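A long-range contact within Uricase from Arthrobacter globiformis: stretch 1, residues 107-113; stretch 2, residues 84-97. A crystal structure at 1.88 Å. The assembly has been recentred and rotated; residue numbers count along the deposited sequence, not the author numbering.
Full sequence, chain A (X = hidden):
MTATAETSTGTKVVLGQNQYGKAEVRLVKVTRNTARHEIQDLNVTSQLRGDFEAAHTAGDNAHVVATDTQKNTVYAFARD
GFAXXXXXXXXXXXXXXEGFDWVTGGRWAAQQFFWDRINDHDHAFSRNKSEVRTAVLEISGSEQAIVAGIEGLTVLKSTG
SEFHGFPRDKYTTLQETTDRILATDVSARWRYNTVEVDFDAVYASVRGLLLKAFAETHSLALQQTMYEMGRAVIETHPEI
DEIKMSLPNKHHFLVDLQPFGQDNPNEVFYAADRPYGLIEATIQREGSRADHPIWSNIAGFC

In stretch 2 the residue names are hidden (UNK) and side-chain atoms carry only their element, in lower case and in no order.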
# COMPACT_ATOMS: atom_id res chain seq x y z
N ARG A 107 -25.17 -8.98 -3.61
CA ARG A 107 -24.45 -7.78 -3.98
C ARG A 107 -23.28 -8.19 -4.88
O ARG A 107 -22.44 -9.00 -4.49
CB ARG A 107 -23.92 -7.08 -2.71
CG ARG A 107 -23.20 -5.76 -2.96
CD ARG A 107 -22.58 -5.24 -1.67
NE ARG A 107 -21.84 -3.99 -1.87
CZ ARG A 107 -22.39 -2.77 -1.87
NH1 ARG A 107 -23.70 -2.61 -1.68
NH2 ARG A 107 -21.62 -1.71 -2.06
N TRP A 108 -23.26 -7.66 -6.09
CA TRP A 108 -22.20 -7.97 -7.03
C TRP A 108 -21.55 -6.65 -7.39
O TRP A 108 -22.22 -5.67 -7.73
CB TRP A 108 -22.78 -8.66 -8.27
CG TRP A 108 -23.36 -10.00 -7.92
CD1 TRP A 108 -22.71 -11.20 -7.89
CD2 TRP A 108 -24.68 -10.25 -7.42
NE1 TRP A 108 -23.54 -12.18 -7.40
CE2 TRP A 108 -24.75 -11.63 -7.11
CE3 TRP A 108 -25.81 -9.45 -7.21
CZ2 TRP A 108 -25.91 -12.22 -6.59
CZ3 TRP A 108 -26.96 -10.04 -6.69
CH2 TRP A 108 -27.00 -11.41 -6.39
N ALA A 109 -20.22 -6.61 -7.29
CA ALA A 109 -19.50 -5.38 -7.57
C ALA A 109 -18.27 -5.62 -8.42
O ALA A 109 -17.76 -6.75 -8.52
CB ALA A 109 -19.11 -4.71 -6.26
N ALA A 110 -17.78 -4.56 -9.03
CA ALA A 110 -16.60 -4.67 -9.87
C ALA A 110 -15.90 -3.35 -10.06
O ALA A 110 -16.51 -2.28 -10.02
CB ALA A 110 -16.98 -5.24 -11.23
N GLN A 111 -14.59 -3.45 -10.23
CA GLN A 111 -13.76 -2.31 -10.52
C GLN A 111 -13.39 -2.60 -11.97
O GLN A 111 -13.18 -3.76 -12.33
CB GLN A 111 -12.51 -2.30 -9.64
CG GLN A 111 -12.76 -1.82 -8.22
CD GLN A 111 -11.54 -1.97 -7.34
OE1 GLN A 111 -11.33 -1.18 -6.41
NE2 GLN A 111 -10.73 -2.98 -7.60
N GLN A 112 -13.35 -1.56 -12.80
CA GLN A 112 -12.99 -1.72 -14.20
C GLN A 112 -11.72 -0.92 -14.41
O GLN A 112 -11.67 0.26 -14.05
CB GLN A 112 -14.09 -1.19 -15.12
CG GLN A 112 -13.80 -1.39 -16.61
CD GLN A 112 -14.90 -0.84 -17.50
OE1 GLN A 112 -16.07 -0.88 -17.15
NE2 GLN A 112 -14.52 -0.32 -18.66
N PHE A 113 -10.72 -1.56 -15.00
CA PHE A 113 -9.44 -0.92 -15.26
C PHE A 113 -9.32 -0.61 -16.75
O PHE A 113 -9.62 -1.45 -17.60
CB PHE A 113 -8.30 -1.84 -14.81
CG PHE A 113 -8.45 -2.32 -13.40
CD1 PHE A 113 -8.68 -3.67 -13.13
CD2 PHE A 113 -8.40 -1.42 -12.34
CE1 PHE A 113 -8.87 -4.11 -11.82
CE2 PHE A 113 -8.58 -1.85 -11.02
CZ PHE A 113 -8.82 -3.20 -10.76
N UNK A 84 -21.07 -4.35 -21.18
CA UNK A 84 -20.57 -3.43 -20.17
C UNK A 84 -20.40 -4.18 -18.86
O UNK A 84 -20.89 -5.30 -18.70
c UNK A 84 -21.80 -1.47 -21.20
c UNK A 84 -21.55 -2.27 -19.92
o UNK A 84 -22.79 -2.80 -19.44
N UNK A 85 -19.71 -3.54 -17.92
CA UNK A 85 -19.49 -4.13 -16.60
C UNK A 85 -20.82 -4.30 -15.87
O UNK A 85 -21.07 -5.33 -15.25
o UNK A 85 -17.28 -3.14 -16.44
c UNK A 85 -18.55 -3.23 -15.78
c UNK A 85 -18.35 -3.79 -14.38
N UNK A 86 -21.68 -3.29 -15.95
CA UNK A 86 -22.97 -3.37 -15.28
C UNK A 86 -23.82 -4.53 -15.82
O UNK A 86 -24.47 -5.23 -15.05
c UNK A 86 -23.11 -0.91 -14.62
o UNK A 86 -22.06 1.15 -15.16
c UNK A 86 -23.74 -2.05 -15.41
o UNK A 86 -21.45 -0.61 -16.33
c UNK A 86 -22.14 -0.07 -15.43
N UNK A 87 -23.80 -4.74 -17.13
CA UNK A 87 -24.57 -5.82 -17.71
C UNK A 87 -24.00 -7.18 -17.32
O UNK A 87 -24.73 -8.17 -17.21
c UNK A 87 -25.48 -4.45 -19.62
c UNK A 87 -24.64 -5.66 -19.23
c UNK A 87 -25.31 -4.06 -21.07
o UNK A 87 -24.72 -3.00 -21.33
o UNK A 87 -25.77 -4.82 -21.95
N UNK A 88 -22.69 -7.24 -17.09
CA UNK A 88 -22.06 -8.48 -16.68
C UNK A 88 -22.55 -8.81 -15.27
O UNK A 88 -22.92 -9.94 -14.98
c UNK A 88 -18.91 -9.64 -15.26
c UNK A 88 -20.54 -8.34 -16.67
c UNK A 88 -19.28 -11.94 -16.79
c UNK A 88 -19.98 -10.76 -17.09
c UNK A 88 -19.80 -9.61 -16.33
c UNK A 88 -18.39 -11.96 -15.72
c UNK A 88 -18.21 -10.81 -14.95
N UNK A 89 -22.57 -7.80 -14.41
CA UNK A 89 -23.01 -8.00 -13.04
C UNK A 89 -24.49 -8.41 -12.99
O UNK A 89 -24.89 -9.25 -12.18
c UNK A 89 -21.35 -6.26 -12.02
c UNK A 89 -20.52 -7.34 -11.33
c UNK A 89 -21.34 -4.98 -11.19
c UNK A 89 -22.79 -6.74 -12.20
N UNK A 90 -25.30 -7.81 -13.86
CA UNK A 90 -26.72 -8.12 -13.91
C UNK A 90 -26.95 -9.59 -14.25
O UNK A 90 -27.83 -10.25 -13.69
c UNK A 90 -28.05 -4.89 -15.66
c UNK A 90 -27.43 -7.22 -14.94
c UNK A 90 -28.81 -5.78 -13.44
c UNK A 90 -27.68 -5.78 -14.48
N UNK A 91 -26.14 -10.12 -15.17
CA UNK A 91 -26.28 -11.52 -15.53
C UNK A 91 -25.96 -12.40 -14.33
O UNK A 91 -26.69 -13.35 -14.03
n UNK A 91 -23.01 -15.29 -19.99
c UNK A 91 -24.07 -15.84 -19.42
n UNK A 91 -24.84 -15.12 -18.61
n UNK A 91 -24.37 -17.11 -19.65
c UNK A 91 -25.56 -13.30 -17.17
c UNK A 91 -24.61 -13.71 -18.27
c UNK A 91 -25.36 -11.87 -16.69
N UNK A 92 -24.87 -12.09 -13.63
CA UNK A 92 -24.46 -12.86 -12.46
C UNK A 92 -25.52 -12.81 -11.37
O UNK A 92 -25.91 -13.85 -10.82
c UNK A 92 -20.70 -11.80 -12.24
c UNK A 92 -21.57 -14.15 -12.46
c UNK A 92 -21.87 -12.67 -12.68
c UNK A 92 -23.14 -12.31 -11.90
N UNK A 93 -25.99 -11.61 -11.05
CA UNK A 93 -26.99 -11.45 -10.02
C UNK A 93 -28.26 -12.23 -10.28
O UNK A 93 -28.78 -12.91 -9.40
N UNK A 94 -28.78 -12.13 -11.51
CA UNK A 94 -30.00 -12.84 -11.86
C UNK A 94 -29.79 -14.35 -11.78
O UNK A 94 -30.68 -15.08 -11.35
c UNK A 94 -30.82 -10.99 -13.43
c UNK A 94 -30.45 -12.46 -13.27
c UNK A 94 -31.20 -10.69 -14.87
c UNK A 94 -31.41 -9.21 -15.10
n UNK A 94 -31.66 -8.91 -16.55
N UNK A 95 -28.61 -14.80 -12.19
CA UNK A 95 -28.28 -16.22 -12.16
C UNK A 95 -28.40 -16.82 -10.77
O UNK A 95 -29.08 -17.83 -10.58
c UNK A 95 -26.33 -17.82 -12.35
n UNK A 95 -25.36 -19.61 -11.53
c UNK A 95 -26.20 -20.02 -12.46
c UNK A 95 -26.85 -16.45 -12.66
n UNK A 95 -26.80 -18.96 -12.97
c UNK A 95 -25.42 -18.24 -11.44
N UNK A 96 -27.71 -16.22 -9.80
CA UNK A 96 -27.74 -16.74 -8.44
C UNK A 96 -29.10 -16.61 -7.76
O UNK A 96 -29.55 -17.54 -7.10
c UNK A 96 -23.55 -18.13 -8.24
c UNK A 96 -23.14 -15.88 -8.97
c UNK A 96 -25.27 -16.45 -7.98
c UNK A 96 -24.42 -15.51 -8.55
c UNK A 96 -22.71 -17.19 -8.82
c UNK A 96 -26.67 -16.06 -7.59
c UNK A 96 -24.83 -17.76 -7.82
N UNK A 97 -29.75 -15.47 -7.92
CA UNK A 97 -31.05 -15.26 -7.28
C UNK A 97 -32.12 -16.19 -7.87
O UNK A 97 -32.92 -16.76 -7.13
c UNK A 97 -31.50 -13.80 -7.42
o UNK A 97 -31.57 -13.44 -8.80
c UNK A 97 -30.52 -12.87 -6.72
O HOH W 1 -18.24 -1.21 -18.92

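Position 84 carries three side-chain atoms, a carbon bearing one oxygen and one carbon, and none reaches stretch 1; this is Thr 84. It sits just before the helix, where its OG1 accepts from the backbone N of position 87 at 3.2 Å, a capping bond.

Position 85 has the same fork of one oxygen and one carbon, but its CA-to-CB bond points toward the strand. The oxygen lies 2.7 Å from Gln 112 OE1 and the carbon branch 3.7 Å from Ala 110 CB. Such a pairing of polar and apolar arms identifies Thr 85, whose OG1 donates to Gln 112 OE1.

At 86, three carbons end in two oxygens, and CB points away from the strand: Glu 86, its carboxylate bonded elsewhere in the structure. Position 87 repeats this pattern, three carbons with two oxygens on the last, out of reach of stretch 1. It is Glu 87, and its OE2 accepts from Thr 84 OG1 at 2.7 Å, so Thr 84 OG1 accepts from the backbone N of Glu 87 and donates to that residue's carboxylate, and cap and third helical residue are tied twice.

Position 88 shows one carbon and a six-carbon ring without a hydroxyl oxygen, hence Phe 88, which makes no contact with the strand. Position 89 has four carbons forked at the second, with the CA-to-CB bond toward the strand, and they meet Trp 108 and Ala 110. It is Leu 89; its CD2 lies 4.0 Å from Trp 108 CB and 4.1 Å from Ala 110 CB, while CD1 is 3.6 Å from Trp 108 O.

The same four-carbon fork occurs at 90, with the CA-to-CB bond away from the strand, giving Leu 90. At 91, three carbons, a nitrogen and a carbon with two further nitrogens form the extended side chain of Arg 91, remote from the strand. Position 92 is again a four-carbon fork, with the CA-to-CB bond sideways to the strand and CB 4.2 Å from Trp 108 CD1: Leu 92.

Position 93 has no side-chain atoms, and its CA stands 3.4 Å from the centroid of the six-membered ring of Trp 108, almost on the ring normal, a CH-pi contact. It is Gly 93. An ideal CB here would lie a tight 3.1 Å from Trp 108 CE3.

Four carbons in a row ending in nitrogen, with the CA-to-CB bond away from the strand, make position 94 Lys 94. Position 95, one carbon and a five-membered ring with two nitrogens, is His 95, also clear of the strand. Position 96 bears a carbon and a six-carbon ring, with the CA-to-CB bond toward the strand: Phe 96, with CD2 3.6 Å from Trp 108 NE1. The two aromatic systems meet rim to rim, their planes only 4° apart. Position 97 has a carbon with one oxygen and one carbon, the carbon branch 3.8 Å from Trp 108 CH2; it is Thr 97, and the branch is CG2.

The helix runs roughly antiparallel to the strand, at 154°. Trp 108 packs against Leu 89, Leu 92, Gly 93, Phe 96 and Thr 97, Ala 110 extends the apolar contact, and the Thr 85–Gln 112 hydrogen bond fastens its other end.

Stretch 2 (84-97) TTEEFLLRLGKHFT
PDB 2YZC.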